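Local coordinates for protein SsfS6 (Streptomyces sp. SF2575, PDB 4FZR) that adopts a GT-B fold of two facing Rossmann-like domains and belongs to the erythromycin biosynthesis protein CIII-like family, at residues Leu96-Gly101 and Pro157-Ser162; Glu130-Thr135 and Ser151-Ser156. One frame throughout, in Å; residues are numbered along the deposited sequence.

In the fold
Both contacts belong to the N-terminal half of this GT-B protein, where parallel strands 126-130 and 147-150 lie side by side. Contact 2 joins the loops leaving the C-terminal ends of these two strands, its centre about 8 Å from the centre of the chain, while contact 1, its centre about 16 Å from that point, sets helix 158-167, which follows the second loop, against helix 93-122. Their own centres are about 11 Å apart. Y132 spans the gap: its OH probably hydrogen-bonds to P157 O at 3.1 Å and packs against I160. Through R153, whose NE pairs with E331, contact 2 also meets the C-terminal half across the cleft that in GT-B proteins generally holds the active site.

Contact 1 of 2, residues Leu96-Gly101 and Pro157-Ser162; sequences LLEHIG and PELIKS
The carbonyl oxygen of L97 is held by the N-H of G101 one helical turn on, and I160 packs its CG1 against this same oxygen, 3.7 Å away. Beside it, G101 has no side chain, so I160 O can come within 3.2 Å of its CA. With no side chain at G101 to hold the backbones apart there, the axes of the two short helical segments approach to 7.3 Å at a crossing angle of -42°. This is a glycine-mediated helix crossing, which sets the start of helix 158-167 against helix 93-122 in the Rossmann-like N-terminal domain. I160 suits the site because it branches at CB: with CG1 anti to the carbonyl carbon (chi1 -64°), CG2 stands beside that carbon, 3.7 Å from G101 CA and 4.0 Å from I100 CG2. Further toward the N-terminus of both segments, L97 reaches across with CD2, which touches P157 CB at 3.8 Å and L159 CB at 3.9 Å, each side chain crossed at about a right angle. P157 occupies the N-cap position, and its ring also meets D334 of helix 333-341. At the outer flank L159 CD1 lies against E98, equally close to its CG and to carboxylate OE2, at 3.7 Å.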
loop_
_atom_site.group_PDB
_atom_site.type_symbol
_atom_site.label_atom_id
_atom_site.label_comp_id
_atom_site.label_asym_id
_atom_site.label_seq_id
_atom_site.Cartn_x
_atom_site.Cartn_y
_atom_site.Cartn_z
ATOM N N LEU A 96 -19.395 -30.195 9.094
ATOM C CA LEU A 96 -19.015 -28.889 9.622
ATOM C C LEU A 96 -18.400 -28.044 8.514
ATOM O O LEU A 96 -18.606 -26.833 8.454
ATOM C CB LEU A 96 -18.013 -29.049 10.766
ATOM C CG LEU A 96 -17.515 -27.766 11.431
ATOM C CD1 LEU A 96 -18.681 -26.933 11.906
ATOM C CD2 LEU A 96 -16.601 -28.105 12.597
ATOM N N LEU A 97 -17.635 -28.695 7.644
ATOM C CA LEU A 97 -17.046 -28.031 6.489
ATOM C C LEU A 97 -18.127 -27.509 5.547
ATOM O O LEU A 97 -18.016 -26.405 5.016
ATOM C CB LEU A 97 -16.123 -28.991 5.733
ATOM C CG LEU A 97 -14.620 -28.806 5.948
ATOM C CD1 LEU A 97 -14.293 -28.660 7.427
ATOM C CD2 LEU A 97 -13.853 -29.975 5.336
ATOM N N GLU A 98 -19.166 -28.310 5.337
ATOM C CA GLU A 98 -20.267 -27.914 4.470
ATOM C C GLU A 98 -21.065 -26.788 5.118
ATOM O O GLU A 98 -21.534 -25.874 4.442
ATOM C CB GLU A 98 -21.168 -29.115 4.173
ATOM C CG GLU A 98 -20.481 -30.200 3.349
ATOM C CD GLU A 98 -21.237 -31.521 3.339
ATOM O OE1 GLU A 98 -21.929 -31.828 4.333
ATOM O OE2 GLU A 98 -21.132 -32.255 2.333
ATOM N N HIS A 99 -21.212 -26.862 6.436
ATOM C CA HIS A 99 -21.883 -25.818 7.197
ATOM C C HIS A 99 -21.197 -24.473 6.954
ATOM O O HIS A 99 -21.844 -23.480 6.621
ATOM C CB HIS A 99 -21.857 -26.168 8.685
ATOM C CG HIS A 99 -22.488 -25.137 9.563
ATOM N ND1 HIS A 99 -21.764 -24.386 10.468
ATOM C CD2 HIS A 99 -23.773 -24.733 9.689
ATOM C CE1 HIS A 99 -22.575 -23.565 11.105
ATOM N NE2 HIS A 99 -23.803 -23.753 10.651
ATOM N N ILE A 100 -19.878 -24.460 7.121
ATOM C CA ILE A 100 -19.065 -23.281 6.847
ATOM C C ILE A 100 -19.256 -22.794 5.414
ATOM O O ILE A 100 -19.445 -21.601 5.174
ATOM C CB ILE A 100 -17.572 -23.586 7.066
ATOM C CG1 ILE A 100 -17.266 -23.681 8.561
ATOM C CG2 ILE A 100 -16.702 -22.515 6.417
ATOM C CD1 ILE A 100 -15.858 -24.144 8.874
ATOM N N GLY A 101 -19.202 -23.726 4.469
ATOM C CA GLY A 101 -19.351 -23.404 3.061
ATOM C C GLY A 101 -20.648 -22.682 2.748
ATOM O O GLY A 101 -20.662 -21.731 1.968
ATOM N N PRO A 157 -10.021 -26.653 1.916
ATOM C CA PRO A 157 -10.936 -27.760 1.618
ATOM C C PRO A 157 -11.868 -27.459 0.449
ATOM O O PRO A 157 -12.500 -26.401 0.425
ATOM C CB PRO A 157 -11.748 -27.890 2.906
ATOM C CG PRO A 157 -10.825 -27.427 3.978
ATOM C CD PRO A 157 -9.944 -26.372 3.362
ATOM N N GLU A 158 -11.948 -28.377 -0.511
ATOM C CA GLU A 158 -12.860 -28.222 -1.638
ATOM C C GLU A 158 -14.303 -28.357 -1.156
ATOM O O GLU A 158 -15.237 -27.934 -1.836
ATOM C CB GLU A 158 -12.565 -29.266 -2.718
ATOM C CG GLU A 158 -13.002 -30.679 -2.352
ATOM C CD GLU A 158 -12.584 -31.714 -3.383
ATOM O OE1 GLU A 158 -12.392 -31.344 -4.561
ATOM O OE2 GLU A 158 -12.449 -32.899 -3.012
ATOM N N LEU A 159 -14.474 -28.950 0.022
ATOM C CA LEU A 159 -15.796 -29.134 0.613
ATOM C C LEU A 159 -16.462 -27.804 0.947
ATOM O O LEU A 159 -17.677 -27.653 0.798
ATOM C CB LEU A 159 -15.698 -29.990 1.877
ATOM C CG LEU A 159 -16.084 -31.459 1.704
ATOM C CD1 LEU A 159 -17.580 -31.583 1.451
ATOM C CD2 LEU A 159 -15.285 -32.107 0.579
ATOM N N ILE A 160 -15.665 -26.843 1.403
ATOM C CA ILE A 160 -16.181 -25.523 1.736
ATOM C C ILE A 160 -16.656 -24.816 0.471
ATOM O O ILE A 160 -17.784 -24.327 0.406
ATOM C CB ILE A 160 -15.114 -24.657 2.441
ATOM C CG1 ILE A 160 -14.727 -25.287 3.783
ATOM C CG2 ILE A 160 -15.630 -23.235 2.645
ATOM C CD1 ILE A 160 -13.721 -24.482 4.588
ATOM N N LYS A 161 -15.792 -24.780 -0.536
ATOM C CA LYS A 161 -16.116 -24.142 -1.803
ATOM C C LYS A 161 -17.342 -24.777 -2.453
ATOM O O LYS A 161 -18.263 -24.073 -2.866
ATOM C CB LYS A 161 -14.912 -24.216 -2.747
ATOM C CG LYS A 161 -15.093 -23.481 -4.064
ATOM C CD LYS A 161 -13.744 -23.059 -4.630
ATOM C CE LYS A 161 -13.550 -23.528 -6.062
ATOM N NZ LYS A 161 -12.106 -23.696 -6.386
ATOM N N SER A 162 -17.355 -26.103 -2.538
ATOM C CA SER A 162 -18.446 -26.810 -3.199
ATOM C C SER A 162 -19.762 -26.655 -2.444
ATOM O O SER A 162 -20.825 -26.543 -3.056
ATOM C CB SER A 162 -18.110 -28.295 -3.363
ATOM O OG SER A 162 -17.889 -28.924 -2.110
#

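Contact 2 of 2, residues Glu130-Thr135 and Ser151-Ser156; sequences ETYSLT and SIRLAS
E130 OE2 is gripped by donors from both segments. R153 NH1 gives it a bond of 2.6 Å with an N-H...O angle of 155°, and the backbone N of Y132 gives another of 2.7 Å; they arrive from opposite faces of the carboxylate plane. R153 NH2 adds a weak third bond. The glutamate gets there by bending: CG lies anti to the backbone N, and a bend at chi2 (-99°) turns CD back toward the type I turn that runs from E130 to S133, where OE2 can take the N-H of Y132. Its CG meanwhile rests against I152 CD1, so the isoleucine lines the apolar flank of the acid. A water joins E130 OE1 to R153 NH2, closing a second link between the two groups.

R153 is extended from CG to NE, a length that carries its guanidinium from one loop, which follows strand 147-150, to the other, which follows strand 126-130 of the Rossmann-like sheet. Y132 CD2 stands 3.0 Å above the guanidinium plane, over its centre. The two planes are tilted by 44°, and the CD2-CE2 side of the ring lies against the guanidinium, CD2 closest, without a flat stack. T131 CG2 packs against R153 NH1 at 3.5 Å. At the far end of the tyrosine, S156 CB lies 3.6 Å from OH, whose probable hydrogen-bond partner is P157 O. S151 OG accepts from R153 N in an ST turn, a second-shell bond that helps fix the arginine's backbone.

R153 NE forms a further salt bridge with E331, and H310 of helix 310-318 touches the same side chain. The buried carboxylate of E130 is thus met by a positive group that a second acid also engages, an arrangement consistent with a charge network linking the two halves of the chain.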
loop_
_atom_site.group_PDB
_atom_site.type_symbol
_atom_site.label_atom_id
_atom_site.label_comp_id
_atom_site.label_asym_id
_atom_site.label_seq_id
_atom_site.Cartn_x
_atom_site.Cartn_y
_atom_site.Cartn_z
ATOM N N GLU A 130 -10.801 -13.851 -3.324
ATOM C CA GLU A 130 -10.313 -14.928 -2.475
ATOM C C GLU A 130 -11.217 -16.151 -2.658
ATOM O O GLU A 130 -12.418 -16.012 -2.876
ATOM C CB GLU A 130 -10.293 -14.449 -1.023
ATOM C CG GLU A 130 -9.965 -15.500 -0.000
ATOM C CD GLU A 130 -11.206 -16.054 0.665
ATOM O OE1 GLU A 130 -12.099 -15.256 1.022
ATOM O OE2 GLU A 130 -11.295 -17.289 0.825
ATOM N N THR A 131 -10.633 -17.345 -2.586
ATOM C CA THR A 131 -11.338 -18.573 -2.970
ATOM C C THR A 131 -12.719 -18.778 -2.329
ATOM O O THR A 131 -13.587 -19.406 -2.928
ATOM C CB THR A 131 -10.470 -19.834 -2.721
ATOM O OG1 THR A 131 -11.270 -21.010 -2.904
ATOM C CG2 THR A 131 -9.895 -19.841 -1.319
ATOM N N TYR A 132 -12.928 -18.254 -1.124
ATOM C CA TYR A 132 -14.224 -18.396 -0.455
ATOM C C TYR A 132 -15.102 -17.148 -0.579
ATOM O O TYR A 132 -16.244 -17.146 -0.121
ATOM C CB TYR A 132 -14.041 -18.749 1.025
ATOM C CG TYR A 132 -13.421 -20.108 1.280
ATOM C CD1 TYR A 132 -13.460 -21.112 0.318
ATOM C CD2 TYR A 132 -12.802 -20.387 2.490
ATOM C CE1 TYR A 132 -12.894 -22.353 0.558
ATOM C CE2 TYR A 132 -12.234 -21.618 2.739
ATOM C CZ TYR A 132 -12.282 -22.598 1.770
ATOM O OH TYR A 132 -11.718 -23.827 2.021
ATOM N N SER A 133 -14.570 -16.090 -1.183
ATOM C CA SER A 133 -15.370 -14.908 -1.500
ATOM C C SER A 133 -16.089 -15.115 -2.826
ATOM O O SER A 133 -15.610 -14.689 -3.876
ATOM C CB SER A 133 -14.488 -13.662 -1.582
ATOM O OG SER A 133 -13.926 -13.347 -0.320
ATOM N N LEU A 134 -17.248 -15.761 -2.766
ATOM C CA LEU A 134 -17.951 -16.198 -3.969
ATOM C C LEU A 134 -18.741 -15.076 -4.638
ATOM O O LEU A 134 -19.371 -15.287 -5.676
ATOM C CB LEU A 134 -18.878 -17.372 -3.637
ATOM C CG LEU A 134 -18.180 -18.663 -3.203
ATOM C CD1 LEU A 134 -19.200 -19.769 -2.946
ATOM C CD2 LEU A 134 -17.161 -19.095 -4.250
ATOM N N THR A 135 -18.708 -13.884 -4.053
ATOM C CA THR A 135 -19.334 -12.733 -4.686
ATOM C C THR A 135 -18.581 -12.410 -5.973
ATOM O O THR A 135 -19.179 -12.008 -6.968
ATOM C CB THR A 135 -19.344 -11.501 -3.763
ATOM O OG1 THR A 135 -20.057 -11.806 -2.558
ATOM C CG2 THR A 135 -20.017 -10.322 -4.451
ATOM N N SER A 151 -5.803 -18.205 -3.321
ATOM C CA SER A 151 -5.887 -18.893 -2.042
ATOM C C SER A 151 -5.127 -18.097 -0.990
ATOM O O SER A 151 -4.011 -17.643 -1.233
ATOM C CB SER A 151 -5.298 -20.301 -2.144
ATOM O OG SER A 151 -5.034 -20.828 -0.857
ATOM N N ILE A 152 -5.736 -17.931 0.177
ATOM C CA ILE A 152 -5.108 -17.202 1.269
ATOM C C ILE A 152 -4.842 -18.161 2.428
ATOM O O ILE A 152 -4.666 -17.739 3.571
ATOM C CB ILE A 152 -5.993 -16.024 1.733
ATOM C CG1 ILE A 152 -7.374 -16.530 2.154
ATOM C CG2 ILE A 152 -6.136 -14.988 0.613
ATOM C CD1 ILE A 152 -8.180 -15.526 2.930
ATOM N N ARG A 153 -4.798 -19.453 2.111
ATOM C CA ARG A 153 -4.674 -20.508 3.111
ATOM C C ARG A 153 -3.649 -21.541 2.668
ATOM O O ARG A 153 -3.432 -21.737 1.469
ATOM C CB ARG A 153 -6.026 -21.200 3.307
ATOM C CG ARG A 153 -7.135 -20.256 3.732
ATOM C CD ARG A 153 -8.512 -20.904 3.689
ATOM N NE ARG A 153 -9.554 -19.958 4.088
ATOM C CZ ARG A 153 -10.077 -19.038 3.281
ATOM N NH1 ARG A 153 -9.663 -18.936 2.026
ATOM N NH2 ARG A 153 -11.018 -18.216 3.727
ATOM N N LEU A 154 -3.017 -22.202 3.633
ATOM C CA LEU A 154 -2.130 -23.313 3.324
ATOM C C LEU A 154 -2.940 -24.420 2.675
ATOM O O LEU A 154 -2.510 -25.032 1.697
ATOM C CB LEU A 154 -1.467 -23.850 4.590
ATOM C CG LEU A 154 -0.175 -23.189 5.068
ATOM C CD1 LEU A 154 0.336 -23.910 6.304
ATOM C CD2 LEU A 154 0.883 -23.202 3.978
ATOM N N ALA A 155 -4.121 -24.669 3.229
ATOM C CA ALA A 155 -5.006 -25.702 2.714
ATOM C C ALA A 155 -6.445 -25.206 2.711
ATOM O O ALA A 155 -6.964 -24.749 3.730
ATOM C CB ALA A 155 -4.882 -26.964 3.544
ATOM N N SER A 156 -7.083 -25.291 1.549
ATOM C CA SER A 156 -8.459 -24.841 1.396
ATOM C C SER A 156 -9.350 -26.000 0.953
ATOM O O SER A 156 -9.429 -26.306 -0.239
ATOM C CB SER A 156 -8.530 -23.698 0.379
ATOM O OG SER A 156 -7.722 -22.606 0.787
HETATM O O HOH W 1 -12.963 -16.351 3.293
#